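Local coordinates for hydroxyethylthiazole kinase (Pyrococcus horikoshii, PDB 3HPD), which probably phosphorylates the hydroxyl group of 4-methyl-5-(2-hydroxyethyl)thiazole with ATP and magnesium, a step in the making of thiamine diphosphate, at residues A[51-54]-A[55-58]; A[74-77]-A[78-82]; A[206-210]-A[211-215]. All coordinates share one frame; numbering follows the deposited sequence.

Contact 1: A[51-54]-A[55-58]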
loop_
_atom_site.group_PDB
_atom_site.type_symbol
_atom_site.label_atom_id
_atom_site.label_comp_id
_atom_site.label_asym_id
_atom_site.label_seq_id
_atom_site.Cartn_x
_atom_site.Cartn_y
_atom_site.Cartn_z
ATOM N N GLU A 51 -20.822 12.312 3.349
ATOM C CA GLU A 51 -21.700 12.674 4.457
ATOM C C GLU A 51 -22.011 11.489 5.364
ATOM O O GLU A 51 -21.873 11.584 6.584
ATOM C CB GLU A 51 -23.000 13.300 3.943
ATOM C CG GLU A 51 -23.977 13.657 5.061
ATOM C CD GLU A 51 -24.806 14.893 4.755
ATOM O OE1 GLU A 51 -24.581 15.936 5.408
ATOM O OE2 GLU A 51 -25.675 14.824 3.862
ATOM N N GLU A 52 -22.414 10.368 4.776
ATOM C CA GLU A 52 -22.743 9.191 5.574
ATOM C C GLU A 52 -21.545 8.629 6.332
ATOM O O GLU A 52 -21.682 8.165 7.463
ATOM C CB GLU A 52 -23.346 8.103 4.686
ATOM C CG GLU A 52 -24.730 8.450 4.169
ATOM C CD GLU A 52 -25.224 7.465 3.129
ATOM O OE1 GLU A 52 -25.445 6.291 3.478
ATOM O OE2 GLU A 52 -25.382 7.871 1.960
ATOM N N MET A 53 -20.369 8.680 5.715
ATOM C CA MET A 53 -19.171 8.155 6.358
ATOM C C MET A 53 -18.701 9.055 7.507
ATOM O O MET A 53 -18.328 8.564 8.573
ATOM C CB MET A 53 -18.054 7.980 5.322
ATOM C CG MET A 53 -17.021 6.937 5.714
ATOM S SD MET A 53 -17.767 5.307 5.973
ATOM C CE MET A 53 -17.541 4.548 4.354
ATOM N N ILE A 54 -18.730 10.367 7.302
ATOM C CA ILE A 54 -18.303 11.301 8.342
ATOM C C ILE A 54 -19.297 11.287 9.506
ATOM O O ILE A 54 -18.932 11.538 10.655
ATOM C CB ILE A 54 -18.154 12.728 7.774
ATOM C CG1 ILE A 54 -17.058 12.733 6.700
ATOM C CG2 ILE A 54 -17.780 13.709 8.890
ATOM C CD1 ILE A 54 -16.892 14.053 5.987
ATOM N N ARG A 55 -20.554 10.983 9.200
ATOM C CA ARG A 55 -21.596 10.899 10.221
ATOM C C ARG A 55 -21.304 9.686 11.093
ATOM O O ARG A 55 -21.512 9.693 12.309
ATOM C CB ARG A 55 -22.964 10.708 9.568
ATOM C CG ARG A 55 -23.585 11.958 8.977
ATOM C CD ARG A 55 -24.898 11.600 8.297
ATOM N NE ARG A 55 -25.699 12.774 7.953
ATOM C CZ ARG A 55 -26.951 12.707 7.516
ATOM N NH1 ARG A 55 -27.540 11.525 7.371
ATOM N NH2 ARG A 55 -27.622 13.817 7.234
ATOM N N LEU A 56 -20.824 8.637 10.440
ATOM C CA LEU A 56 -20.501 7.376 11.090
ATOM C C LEU A 56 -19.236 7.487 11.940
ATOM O O LEU A 56 -19.147 6.897 13.017
ATOM C CB LEU A 56 -20.312 6.306 10.011
ATOM C CG LEU A 56 -20.939 4.922 10.155
ATOM C CD1 LEU A 56 -22.368 5.038 10.641
ATOM C CD2 LEU A 56 -20.883 4.216 8.804
ATOM N N ALA A 57 -18.273 8.262 11.449
ATOM C CA ALA A 57 -16.982 8.446 12.112
ATOM C C ALA A 57 -16.983 9.292 13.376
ATOM O O ALA A 57 -17.912 10.054 13.636
ATOM C CB ALA A 57 -15.980 9.029 11.118
ATOM N N ASP A 58 -15.914 9.151 14.156
ATOM C CA ASP A 58 -15.747 9.899 15.393
ATOM C C ASP A 58 -14.696 10.988 15.207
ATOM O O ASP A 58 -14.565 11.894 16.030
ATOM C CB ASP A 58 -15.342 8.951 16.522
ATOM C CG ASP A 58 -16.412 7.922 16.817
ATOM O OD1 ASP A 58 -17.553 8.339 17.110
ATOM O OD2 ASP A 58 -16.122 6.706 16.748
HETATM O O HOH W 1 -25.333 15.567 7.939
#
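Glu51 and Arg55 meet one turn apart on helix 50-56, a short helix of this ribokinase-like alpha/beta fold that runs into strand 59-63, and they illustrate how an i to i+4 pair of opposite charges can be joined through water. The arginine chain, extended from CG to NE, runs back over the turn before it, its CG anti to its own carbonyl carbon (chi1 -78°). Glu51 lays its CG over one face of the guanidinium, 3.5 Å from Arg55 NE. The two flat groups are turned 32° against each other. Glu51 OE2 stands 4.0 Å from Arg55 NH2 and well out of the guanidinium plane, where no N-H points at it; at most a charge attraction, beyond a salt bridge, is to be expected.

Beyond this pair, Met53 SD lies a loose 4.3 Å from Leu56 CD2. Ile54 turns inward to helix 69-85, against Ala78 and Ile81, while Glu52 sends its OE1 to the backbone N of Lys100 of the second subunit. The helix therefore has one face in the subunit core and another at the subunit interface. At its end Ala57, the first residue to leave helical geometry, still gives its N-H to Met53 O at 2.9 Å, and Lys87 NZ collects the carbonyl oxygens of Ile54 and Ala57. The direct gap between Glu51 and Arg55 is closed by one water in the guanidinium plane, which accepts from Arg55 NE at 2.8 Å and donates to Glu51 OE1 at 2.7 Å.

Contact 2: A[74-77]-A[78-82]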
loop_
_atom_site.group_PDB
_atom_site.type_symbol
_atom_site.label_atom_id
_atom_site.label_comp_id
_atom_site.label_asym_id
_atom_site.label_seq_id
_atom_site.Cartn_x
_atom_site.Cartn_y
_atom_site.Cartn_z
ATOM N N SER A 74 -12.932 16.413 -2.487
ATOM C CA SER A 74 -13.404 15.556 -1.405
ATOM C C SER A 74 -12.925 16.046 -0.039
ATOM O O SER A 74 -13.687 16.056 0.927
ATOM C CB SER A 74 -12.936 14.112 -1.623
ATOM O OG SER A 74 -13.604 13.512 -2.725
ATOM N N MET A 75 -11.663 16.452 0.040
ATOM C CA MET A 75 -11.094 16.926 1.297
ATOM C C MET A 75 -11.729 18.215 1.806
ATOM O O MET A 75 -11.979 18.364 3.005
ATOM C CB MET A 75 -9.587 17.115 1.142
ATOM C CG MET A 75 -8.846 15.807 0.936
ATOM S SD MET A 75 -7.137 16.075 0.464
ATOM C CE MET A 75 -6.587 14.373 0.249
ATOM N N VAL A 76 -11.987 19.148 0.897
ATOM C CA VAL A 76 -12.601 20.412 1.280
ATOM C C VAL A 76 -14.046 20.176 1.710
ATOM O O VAL A 76 -14.509 20.745 2.698
ATOM C CB VAL A 76 -12.553 21.423 0.112
ATOM C CG1 VAL A 76 -13.390 22.646 0.442
ATOM C CG2 VAL A 76 -11.099 21.836 -0.145
ATOM N N LYS A 77 -14.751 19.323 0.974
ATOM C CA LYS A 77 -16.138 19.008 1.292
ATOM C C LYS A 77 -16.207 18.291 2.637
ATOM O O LYS A 77 -17.086 18.567 3.453
ATOM C CB LYS A 77 -16.745 18.121 0.203
ATOM C CG LYS A 77 -18.233 17.849 0.374
ATOM C CD LYS A 77 -19.054 19.129 0.249
ATOM C CE LYS A 77 -20.541 18.856 0.446
ATOM N NZ LYS A 77 -21.355 20.104 0.369
ATOM N N ALA A 78 -15.276 17.368 2.861
ATOM C CA ALA A 78 -15.227 16.620 4.112
ATOM C C ALA A 78 -15.022 17.565 5.287
ATOM O O ALA A 78 -15.629 17.400 6.343
ATOM C CB ALA A 78 -14.100 15.607 4.073
ATOM N N THR A 79 -14.157 18.553 5.100
ATOM C CA THR A 79 -13.876 19.519 6.153
ATOM C C THR A 79 -15.143 20.293 6.503
ATOM O O THR A 79 -15.429 20.537 7.671
ATOM C CB THR A 79 -12.768 20.505 5.719
ATOM O OG1 THR A 79 -11.562 19.776 5.452
ATOM C CG2 THR A 79 -12.494 21.528 6.818
ATOM N N GLU A 80 -15.908 20.672 5.488
ATOM C CA GLU A 80 -17.134 21.415 5.729
ATOM C C GLU A 80 -18.176 20.541 6.432
ATOM O O GLU A 80 -18.857 20.994 7.348
ATOM C CB GLU A 80 -17.664 21.968 4.405
ATOM C CG GLU A 80 -16.627 22.838 3.698
ATOM C CD GLU A 80 -17.096 23.388 2.366
ATOM O OE1 GLU A 80 -17.858 22.689 1.663
ATOM O OE2 GLU A 80 -16.684 24.513 2.017
ATOM N N ILE A 81 -18.284 19.283 6.014
ATOM C CA ILE A 81 -19.234 18.349 6.618
ATOM C C ILE A 81 -18.865 18.058 8.073
ATOM O O ILE A 81 -19.717 18.116 8.965
ATOM C CB ILE A 81 -19.271 17.017 5.836
ATOM C CG1 ILE A 81 -19.841 17.256 4.436
ATOM C CG2 ILE A 81 -20.100 15.984 6.590
ATOM C CD1 ILE A 81 -19.785 16.041 3.537
ATOM N N ALA A 82 -17.594 17.747 8.310
ATOM C CA ALA A 82 -17.124 17.452 9.656
ATOM C C ALA A 82 -17.346 18.633 10.596
ATOM O O ALA A 82 -17.767 18.448 11.734
ATOM C CB ALA A 82 -15.639 17.072 9.630
#
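Four consecutive i to i+4 backbone bonds run from Ala78, Thr79, Glu80 and Ile81 back to Ser74, Met75, Val76 and Lys77, the regular alpha-helical pattern. The shortest of them joins Ala78 N to Ser74 O at 2.8 Å. Side chains exploit this frame in two ways. Thr79 turns its hydroxyl back on the preceding turn: with OG1 placed beside its own backbone N (chi1 -61°), it donates to Met75 O at 2.9 Å. That carbonyl also takes the N-H of Thr79, and the two donors reach it from opposite faces of its plane, so a buried hydroxyl is satisfied within the helix itself.

Glu80 folds differently. Its CG sits 3.1 Å from Val76 O, and the extended chain beyond lies alongside Val76, pointing the same way, with Glu80 OE2 4.1 Å from Val76 CG1. Lys77 crosses the glutamate at about a right angle, bringing its CD rather than its ammonium nearest to OE1. The charges themselves, Lys77 NZ and Glu80 OE1, stay 4.5 Å apart, beyond a salt bridge; the true ionic partner of Glu80 is Arg112 on helix 100-112, which holds OE2. Lys77 also offers CG to Ile81 CD1 at 4.0 Å, an apolar contact made by the aliphatic part of the lysine as the two side chains pass at a slant.

The faces of the helix meet different neighbours. Met75, Thr79 and Ala82 touch strand 59-63, Lys77 and Ile81 rest on Leu50 of helix 50-56, and Val76 and Thr79 meet helix 100-112. Helix 69-85 is the crossover helix of the beta-alpha-beta unit formed with parallel strands 59-63 and 89-92, a building block of the ribokinase-like fold.

Contact 3: A[206-210]-A[211-215]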
loop_
_atom_site.group_PDB
_atom_site.type_symbol
_atom_site.label_atom_id
_atom_site.label_comp_id
_atom_site.label_asym_id
_atom_site.label_seq_id
_atom_site.Cartn_x
_atom_site.Cartn_y
_atom_site.Cartn_z
ATOM N N ALA A 206 -10.640 11.883 19.244
ATOM C CA ALA A 206 -12.021 11.431 19.327
ATOM C C ALA A 206 -12.415 11.227 20.792
ATOM O O ALA A 206 -13.600 11.226 21.127
ATOM C CB ALA A 206 -12.195 10.123 18.554
ATOM N N VAL A 207 -11.424 11.070 21.667
ATOM C CA VAL A 207 -11.702 10.836 23.082
ATOM C C VAL A 207 -11.145 11.862 24.075
ATOM O O VAL A 207 -11.392 11.756 25.275
ATOM C CB VAL A 207 -11.212 9.432 23.514
ATOM C CG1 VAL A 207 -11.919 8.359 22.695
ATOM C CG2 VAL A 207 -9.703 9.325 23.345
ATOM N N THR A 208 -10.396 12.846 23.588
ATOM C CA THR A 208 -9.836 13.872 24.465
ATOM C C THR A 208 -9.551 15.154 23.687
ATOM O O THR A 208 -9.444 15.129 22.462
ATOM C CB THR A 208 -8.544 13.367 25.162
ATOM O OG1 THR A 208 -7.947 14.434 25.908
ATOM C CG2 THR A 208 -7.556 12.836 24.148
ATOM N N GLU A 209 -9.443 16.276 24.392
ATOM C CA GLU A 209 -9.197 17.552 23.725
ATOM C C GLU A 209 -7.906 17.554 22.905
ATOM O O GLU A 209 -6.943 16.871 23.248
ATOM C CB GLU A 209 -9.207 18.692 24.746
ATOM C CG GLU A 209 -10.613 19.002 25.260
ATOM C CD GLU A 209 -11.574 19.375 24.137
ATOM O OE1 GLU A 209 -11.419 20.470 23.552
ATOM O OE2 GLU A 209 -12.482 18.571 23.833
ATOM N N PRO A 210 -7.885 18.323 21.801
ATOM C CA PRO A 210 -6.780 18.485 20.849
ATOM C C PRO A 210 -5.344 18.571 21.368
ATOM O O PRO A 210 -4.469 17.859 20.875
ATOM C CB PRO A 210 -7.183 19.731 20.068
ATOM C CG PRO A 210 -8.661 19.598 20.007
ATOM C CD PRO A 210 -9.009 19.205 21.430
ATOM N N LEU A 211 -5.084 19.443 22.337
ATOM C CA LEU A 211 -3.721 19.568 22.848
ATOM C C LEU A 211 -3.236 18.276 23.495
ATOM O O LEU A 211 -2.141 17.800 23.201
ATOM C CB LEU A 211 -3.619 20.720 23.853
ATOM C CG LEU A 211 -2.216 20.932 24.431
ATOM C CD1 LEU A 211 -1.217 21.145 23.298
ATOM C CD2 LEU A 211 -2.224 22.127 25.376
ATOM N N LYS A 212 -4.051 17.709 24.377
ATOM C CA LYS A 212 -3.689 16.468 25.056
ATOM C C LYS A 212 -3.710 15.277 24.103
ATOM O O LYS A 212 -2.911 14.355 24.238
ATOM C CB LYS A 212 -4.642 16.206 26.225
ATOM C CG LYS A 212 -4.487 17.180 27.381
ATOM C CD LYS A 212 -5.545 16.932 28.444
ATOM C CE LYS A 212 -5.340 17.829 29.654
ATOM N NZ LYS A 212 -6.381 17.583 30.692
ATOM N N ALA A 213 -4.624 15.302 23.140
ATOM C CA ALA A 213 -4.740 14.213 22.172
ATOM C C ALA A 213 -3.490 14.116 21.300
ATOM O O ALA A 213 -2.916 13.038 21.131
ATOM C CB ALA A 213 -5.972 14.422 21.296
ATOM N N THR A 214 -3.074 15.250 20.746
ATOM C CA THR A 214 -1.903 15.288 19.882
ATOM C C THR A 214 -0.632 14.953 20.664
ATOM O O THR A 214 0.221 14.205 20.182
ATOM C CB THR A 214 -1.757 16.671 19.216
ATOM O OG1 THR A 214 -3.000 17.033 18.600
ATOM C CG2 THR A 214 -0.672 16.637 18.146
ATOM N N THR A 215 -0.508 15.504 21.870
ATOM C CA THR A 215 0.660 15.230 22.703
ATOM C C THR A 215 0.706 13.736 23.011
ATOM O O THR A 215 1.768 13.118 22.967
ATOM C CB THR A 215 0.611 16.014 24.044
ATOM O OG1 THR A 215 0.586 17.422 23.782
ATOM C CG2 THR A 215 1.828 15.688 24.896
#
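Pro210 O is gripped twice by Thr214, by the hydroxyl OG1 at 2.8 Å and by the backbone N at 3.0 Å, in the first turn of helix 210-231 of this ribokinase-like fold. The two donors come in from opposite faces of the carbonyl plane, the N-H in a fairly straight line (167°). For the hydroxyl to reach back like this, OG1 has to stand beside its own backbone N, and chi1 of -51° puts it there. Thr215 repeats the pattern one residue on, its OG1 donating to Leu211 O at 2.8 Å, so two neighbouring buried threonines each spend a proton on the carbonyl four residues earlier.

The start of the helix supplies the other half of the lesson. Glu209 occupies the N-cap position, and Pro210, the first helical residue, is well suited to a place where no N-H has to be given to an earlier turn. The Glu209 side chain leads away from the helix; its backbone O instead accepts from Ala213 N at 2.8 Å, almost straight off the end of the carbonyl. Thr214 lies against Thr161 and Ala163 of strand 161-165 and Thr201 of helix 193-205, with its side chain about 5 Å from that of Lys118, predicted to bind ATP. The turn therefore borders the probable nucleotide site.

Outside the bonded frame, Thr208 packs across the opening turn through both its branches. Its OG1 is 3.8 Å from Lys212 CB, the two side chains crossing at about a right angle. The methyl CG2 of Thr208, placed between backbone N and carbonyl carbon, meets Ala213 CB at 3.6 Å.

Overall arrangement
From the N terminus the three contacts follow in series, none nested in or crossing another, and each closes a single turn rather than a long loop. Contact 1 ends helix 50-56 just before strand 59-63; contact 2 lies in helix 69-85, which carries the chain on to strand 89-92. These two join helices 50-56 and 69-85 side by side, Glu51 N lying 3.9 Å from Ile81 CD1. Contact 3 opens helix 210-231, much later in sequence, yet Ala206 CB comes within 3.9 Å of Asp58 O, bringing the end of helix 50-56 against the loop after helix 193-205. Contacts 2 and 3 do not meet, their nearest atoms being about 12 Å apart.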